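Basic membrane lipoprotein (Brucella melitensis biovar Abortus, PDB 3S99) binds adenine and probably other purines such as guanine, and may deliver them to an ABC-type uptake system. Local coordinates at residues I142-S147 / L172-V177; N168-G173 / P179-K184. One frame throughout, in Å; residues are numbered along the deposited sequence.

Contact 1: residues I142-S147 / L172-V177; sequences IAAKMS and LGAQSV
Ala-174 lies against Ala-144, whose CB points toward it; between segments 142-147 and 172-177 the CA atoms of Ala-144 and Ala-174 come nearest, 4.8 Å apart. Side chains no larger than a methyl at both positions are consistent with so short a distance: Ala-144 CB reaches Ala-174 CB at 4.0 Å and comes nearer still to the backbone, 3.3 Å from Ala-174 O. That carbonyl also accepts the backbone NH of Val-177, so the methyl rests against an oxygen already engaged in a backbone bond. Farther on, Ser-176 turns back on the chain: its OG donates to Gly-173 O at 2.6 Å, in the carbonyl plane and on a lone pair, and its own N shares the same acceptor. Val-177 then completes the surface. Its CB touches Ala-144 CB at 3.5 Å, while CG1, held opposite the backbone N (chi1 177°), meets the end of Lys-145. The lysine chain bends at chi2 (-66°) and crosses the valine at about a right angle, with Lys-145 CD 3.7 Å from Val-177 CG1 and with CE and NZ following close by. Lys-145 also leans on Val-297 and Leu-300 of helix 295-310. The alanine pair, with Val-177 and Lys-145 at its margin, thus joins helix 132-146 to helix 161-175 and the turn after it, helices packed on the mixed sheet of one lobe, consistent with the type I periplasmic binding protein fold.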
loop_
_atom_site.group_PDB
_atom_site.type_symbol
_atom_site.label_atom_id
_atom_site.label_comp_id
_atom_site.label_asym_id
_atom_site.label_seq_id
_atom_site.Cartn_x
_atom_site.Cartn_y
_atom_site.Cartn_z
ATOM N N ILE A 142 -15.016 -2.118 -8.915
ATOM C CA ILE A 142 -14.728 -2.003 -10.348
ATOM C C ILE A 142 -14.532 -3.387 -10.941
ATOM O O ILE A 142 -15.077 -3.689 -11.999
ATOM C CB ILE A 142 -13.464 -1.135 -10.633
ATOM C CG1 ILE A 142 -13.700 0.342 -10.209
ATOM C CG2 ILE A 142 -13.108 -1.198 -12.093
ATOM C CD1 ILE A 142 -12.395 1.144 -9.923
ATOM N N ALA A 143 -13.755 -4.222 -10.254
ATOM C CA ALA A 143 -13.456 -5.548 -10.735
ATOM C C ALA A 143 -14.725 -6.361 -10.961
ATOM O O ALA A 143 -14.849 -7.045 -11.969
ATOM C CB ALA A 143 -12.520 -6.280 -9.781
ATOM N N ALA A 144 -15.657 -6.284 -10.024
ATOM C CA ALA A 144 -16.925 -7.012 -10.144
ATOM C C ALA A 144 -17.821 -6.491 -11.276
ATOM O O ALA A 144 -18.541 -7.272 -11.895
ATOM C CB ALA A 144 -17.656 -7.015 -8.843
ATOM N N LYS A 145 -17.778 -5.185 -11.555
ATOM C CA LYS A 145 -18.446 -4.655 -12.744
ATOM C C LYS A 145 -17.757 -5.037 -14.032
ATOM O O LYS A 145 -18.453 -5.251 -15.002
ATOM C CB LYS A 145 -18.612 -3.134 -12.712
ATOM C CG LYS A 145 -19.509 -2.633 -11.602
ATOM C CD LYS A 145 -20.937 -3.079 -11.798
ATOM C CE LYS A 145 -21.914 -2.364 -10.864
ATOM N NZ LYS A 145 -23.284 -2.995 -10.907
ATOM N N MET A 146 -16.416 -5.142 -14.052
ATOM C CA MET A 146 -15.698 -5.375 -15.292
ATOM C C MET A 146 -15.518 -6.859 -15.670
ATOM O O MET A 146 -15.581 -7.225 -16.852
ATOM C CB MET A 146 -14.326 -4.700 -15.248
ATOM C CG MET A 146 -14.359 -3.141 -15.120
ATOM S SD MET A 146 -15.176 -2.285 -16.485
ATOM C CE MET A 146 -14.105 -2.809 -17.837
ATOM N N SER A 147 -15.259 -7.711 -14.685
ATOM C CA SER A 147 -14.903 -9.088 -14.973
ATOM C C SER A 147 -16.158 -9.844 -15.419
ATOM O O SER A 147 -17.096 -9.979 -14.657
ATOM C CB SER A 147 -14.322 -9.747 -13.724
ATOM O OG SER A 147 -14.154 -11.133 -13.909
ATOM N N LEU A 172 -14.687 -7.829 -0.413
ATOM C CA LEU A 172 -15.925 -7.224 0.080
ATOM C C LEU A 172 -16.476 -6.221 -0.946
ATOM O O LEU A 172 -17.685 -6.175 -1.174
ATOM C CB LEU A 172 -15.720 -6.530 1.442
ATOM C CG LEU A 172 -15.444 -7.487 2.621
ATOM C CD1 LEU A 172 -14.985 -6.746 3.893
ATOM C CD2 LEU A 172 -16.689 -8.286 2.952
ATOM N N GLY A 173 -15.597 -5.409 -1.529
ATOM C CA GLY A 173 -15.973 -4.498 -2.606
ATOM C C GLY A 173 -16.609 -5.238 -3.782
ATOM O O GLY A 173 -17.714 -4.900 -4.226
ATOM N N ALA A 174 -15.918 -6.268 -4.269
ATOM C CA ALA A 174 -16.444 -7.084 -5.370
ATOM C C ALA A 174 -17.799 -7.689 -5.010
ATOM O O ALA A 174 -18.715 -7.691 -5.836
ATOM C CB ALA A 174 -15.473 -8.169 -5.744
ATOM N N GLN A 175 -17.909 -8.214 -3.788
ATOM C CA GLN A 175 -19.123 -8.863 -3.333
ATOM C C GLN A 175 -20.294 -7.922 -3.145
ATOM O O GLN A 175 -21.402 -8.398 -3.033
ATOM C CB GLN A 175 -18.903 -9.627 -2.019
ATOM C CG GLN A 175 -18.036 -10.859 -2.141
ATOM C CD GLN A 175 -17.701 -11.484 -0.784
ATOM O OE1 GLN A 175 -17.833 -10.837 0.280
ATOM N NE2 GLN A 175 -17.295 -12.756 -0.809
ATOM N N SER A 176 -20.070 -6.603 -3.146
ATOM C CA SER A 176 -21.178 -5.653 -3.143
ATOM C C SER A 176 -21.784 -5.476 -4.530
ATOM O O SER A 176 -22.713 -4.686 -4.695
ATOM C CB SER A 176 -20.709 -4.280 -2.673
ATOM O OG SER A 176 -19.914 -3.688 -3.662
ATOM N N VAL A 177 -21.213 -6.152 -5.519
ATOM C CA VAL A 177 -21.752 -6.206 -6.881
ATOM C C VAL A 177 -22.064 -7.653 -7.272
ATOM O O VAL A 177 -23.205 -7.964 -7.643
ATOM C CB VAL A 177 -20.765 -5.626 -7.882
ATOM C CG1 VAL A 177 -21.310 -5.762 -9.292
ATOM C CG2 VAL A 177 -20.479 -4.145 -7.512
#

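Contact 2: residues N168-G173 / P179-K184; sequences NSFMLG and PDFRVK
Met-171 and Phe-181 mark the nearest backbone approach, 7.3 Å between their CA atoms, where helix 168-173 runs back over strand 182-184 at 147° between N-to-C directions, with the axes 9.5 Å apart at their closest. Met-171 carries much of the contact. Its CG stands opposite the backbone N (chi1 -176°), and bends at chi2 and chi3 fold the chain so that sulfur and methyl engage different partners. Met-171 SD lies 3.4 Å from Phe-181 O. Met-171 CE sits over the fork of Val-183, 3.4 Å from Val-183 CG1 and 3.6 Å from Val-183 CG2; the first distance is tighter than usual for two carbons, evidence of a close fit. The same methyl comes to the edge of the Phe-181 ring, near its plane, beside CD1. Val-183 CG1 has a second neighbour, Phe-170 CE2 at 3.6 Å, and lies at that ring's edge, in its plane. The two phenylalanine side chains cross at about a right angle, with Phe-170 CE2 and Phe-181 CE1 4.0 Å apart. Ala-152 of strand 151-156 also touches Phe-170, Phe-181 and Val-183, while Tyr-154 makes an edge-to-face pair with Phe-170. Arg-182 is hydrogen-bonded through its backbone with Gly-150 and Ala-152, and Lys-184 with Ala-152 and Tyr-154, which fixes the strand that presents Val-183, as expected of the beta-alpha-beta crossover formed by 151-156, 161-175 and 182-187. No hydrogen bond spans the two segments, so helix and strand are joined here chiefly by dispersion between buried apolar groups, and their relative position depends on how methyls, ring edges and the methionine thioether fit together.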
loop_
_atom_site.group_PDB
_atom_site.type_symbol
_atom_site.label_atom_id
_atom_site.label_comp_id
_atom_site.label_asym_id
_atom_site.label_seq_id
_atom_site.Cartn_x
_atom_site.Cartn_y
_atom_site.Cartn_z
ATOM N N ASN A 168 -9.034 -8.894 1.725
ATOM C CA ASN A 168 -10.382 -8.927 2.293
ATOM C C ASN A 168 -11.212 -7.765 1.827
ATOM O O ASN A 168 -12.367 -7.958 1.443
ATOM C CB ASN A 168 -10.346 -8.959 3.804
ATOM C CG ASN A 168 -9.986 -10.320 4.349
ATOM O OD1 ASN A 168 -10.263 -11.335 3.720
ATOM N ND2 ASN A 168 -9.370 -10.345 5.540
ATOM N N SER A 169 -10.643 -6.561 1.857
ATOM C CA SER A 169 -11.356 -5.391 1.381
ATOM C C SER A 169 -11.738 -5.456 -0.091
ATOM O O SER A 169 -12.858 -5.091 -0.471
ATOM C CB SER A 169 -10.548 -4.137 1.633
ATOM O OG SER A 169 -11.334 -3.019 1.326
ATOM N N PHE A 170 -10.802 -5.900 -0.924
ATOM C CA PHE A 170 -11.052 -6.106 -2.342
ATOM C C PHE A 170 -12.236 -7.050 -2.602
ATOM O O PHE A 170 -13.138 -6.746 -3.394
ATOM C CB PHE A 170 -9.768 -6.614 -3.006
ATOM C CG PHE A 170 -9.898 -6.874 -4.479
ATOM C CD1 PHE A 170 -9.907 -5.833 -5.384
ATOM C CD2 PHE A 170 -9.961 -8.180 -4.961
ATOM C CE1 PHE A 170 -10.013 -6.080 -6.747
ATOM C CE2 PHE A 170 -10.082 -8.425 -6.335
ATOM C CZ PHE A 170 -10.089 -7.387 -7.214
ATOM N N MET A 171 -12.258 -8.170 -1.871
ATOM C CA MET A 171 -13.325 -9.142 -1.987
ATOM C C MET A 171 -14.680 -8.535 -1.542
ATOM O O MET A 171 -15.718 -8.719 -2.227
ATOM C CB MET A 171 -12.973 -10.397 -1.148
ATOM C CG MET A 171 -13.942 -11.556 -1.244
ATOM S SD MET A 171 -14.205 -12.274 -2.923
ATOM C CE MET A 171 -12.548 -12.127 -3.554
ATOM N N LEU A 172 -14.687 -7.829 -0.413
ATOM C CA LEU A 172 -15.925 -7.224 0.080
ATOM C C LEU A 172 -16.476 -6.221 -0.946
ATOM O O LEU A 172 -17.685 -6.175 -1.174
ATOM C CB LEU A 172 -15.720 -6.530 1.442
ATOM C CG LEU A 172 -15.444 -7.487 2.621
ATOM C CD1 LEU A 172 -14.985 -6.746 3.893
ATOM C CD2 LEU A 172 -16.689 -8.286 2.952
ATOM N N GLY A 173 -15.597 -5.409 -1.529
ATOM C CA GLY A 173 -15.973 -4.498 -2.606
ATOM C C GLY A 173 -16.609 -5.238 -3.782
ATOM O O GLY A 173 -17.714 -4.900 -4.226
ATOM N N PRO A 179 -21.936 -11.359 -5.731
ATOM C CA PRO A 179 -21.719 -12.110 -4.488
ATOM C C PRO A 179 -20.832 -13.316 -4.704
ATOM O O PRO A 179 -20.254 -13.843 -3.743
ATOM C CB PRO A 179 -23.119 -12.587 -4.119
ATOM C CG PRO A 179 -23.842 -12.675 -5.473
ATOM C CD PRO A 179 -23.336 -11.465 -6.205
ATOM N N ASP A 180 -20.764 -13.774 -5.950
ATOM C CA ASP A 180 -20.029 -14.962 -6.294
ATOM C C ASP A 180 -18.615 -14.688 -6.770
ATOM O O ASP A 180 -17.938 -15.613 -7.164
ATOM C CB ASP A 180 -20.825 -15.778 -7.333
ATOM C CG ASP A 180 -22.103 -16.341 -6.748
ATOM O OD1 ASP A 180 -22.172 -16.384 -5.509
ATOM O OD2 ASP A 180 -23.036 -16.729 -7.496
ATOM N N PHE A 181 -18.147 -13.439 -6.661
ATOM C CA PHE A 181 -16.819 -13.071 -7.118
ATOM C C PHE A 181 -15.746 -13.944 -6.433
ATOM O O PHE A 181 -15.827 -14.230 -5.214
ATOM C CB PHE A 181 -16.527 -11.570 -6.862
ATOM C CG PHE A 181 -15.418 -11.021 -7.715
ATOM C CD1 PHE A 181 -14.106 -10.935 -7.233
ATOM C CD2 PHE A 181 -15.677 -10.622 -9.007
ATOM C CE1 PHE A 181 -13.093 -10.453 -8.011
ATOM C CE2 PHE A 181 -14.637 -10.124 -9.819
ATOM C CZ PHE A 181 -13.345 -10.040 -9.319
ATOM N N ARG A 182 -14.741 -14.343 -7.215
ATOM C CA ARG A 182 -13.633 -15.133 -6.698
ATOM C C ARG A 182 -12.311 -14.464 -7.006
ATOM O O ARG A 182 -12.188 -13.744 -7.987
ATOM C CB ARG A 182 -13.601 -16.541 -7.312
ATOM C CG ARG A 182 -14.920 -17.279 -7.337
ATOM C CD ARG A 182 -15.392 -17.691 -5.968
ATOM N NE ARG A 182 -16.780 -18.155 -6.074
ATOM C CZ ARG A 182 -17.579 -18.433 -5.049
ATOM N NH1 ARG A 182 -17.139 -18.346 -3.790
ATOM N NH2 ARG A 182 -18.829 -18.812 -5.293
ATOM N N VAL A 183 -11.329 -14.704 -6.137
ATOM C CA VAL A 183 -9.913 -14.410 -6.428
ATOM C C VAL A 183 -9.066 -15.677 -6.381
ATOM O O VAL A 183 -9.351 -16.600 -5.616
ATOM C CB VAL A 183 -9.304 -13.385 -5.448
ATOM C CG1 VAL A 183 -9.942 -12.009 -5.676
ATOM C CG2 VAL A 183 -9.477 -13.859 -4.016
ATOM N N LYS A 184 -8.034 -15.708 -7.228
ATOM C CA LYS A 184 -6.983 -16.722 -7.171
ATOM C C LYS A 184 -5.712 -16.025 -6.699
ATOM O O LYS A 184 -5.247 -15.074 -7.328
ATOM C CB LYS A 184 -6.761 -17.359 -8.540
ATOM C CG LYS A 184 -7.959 -18.170 -9.083
ATOM C CD LYS A 184 -7.502 -19.247 -10.090
ATOM C CE LYS A 184 -8.632 -20.162 -10.537
ATOM N NZ LYS A 184 -9.405 -19.572 -11.662
#

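The centres of contacts 1 and 2 lie about 7 Å apart, and both use helix 161-175, with Leu-172 and Gly-173 common to segments 168-173 and 172-177. Along the chain, 142-147 comes first, then the overlapping helical segments, then 179-184. Direct packing fuses the two sites: Ala-174 CB lies 3.4 Å from Phe-181 CD1, and Ala-143 CB lies 3.7 Å from Phe-170 CZ. Helix 161-175 therefore packs both on helix 132-146 and on strand 182-187, an outermost strand of the mixed sheet, so that the two contacts form one continuous packed region. Both contacts lie away from the adenine pocket, within the body of the lobe built on that sheet.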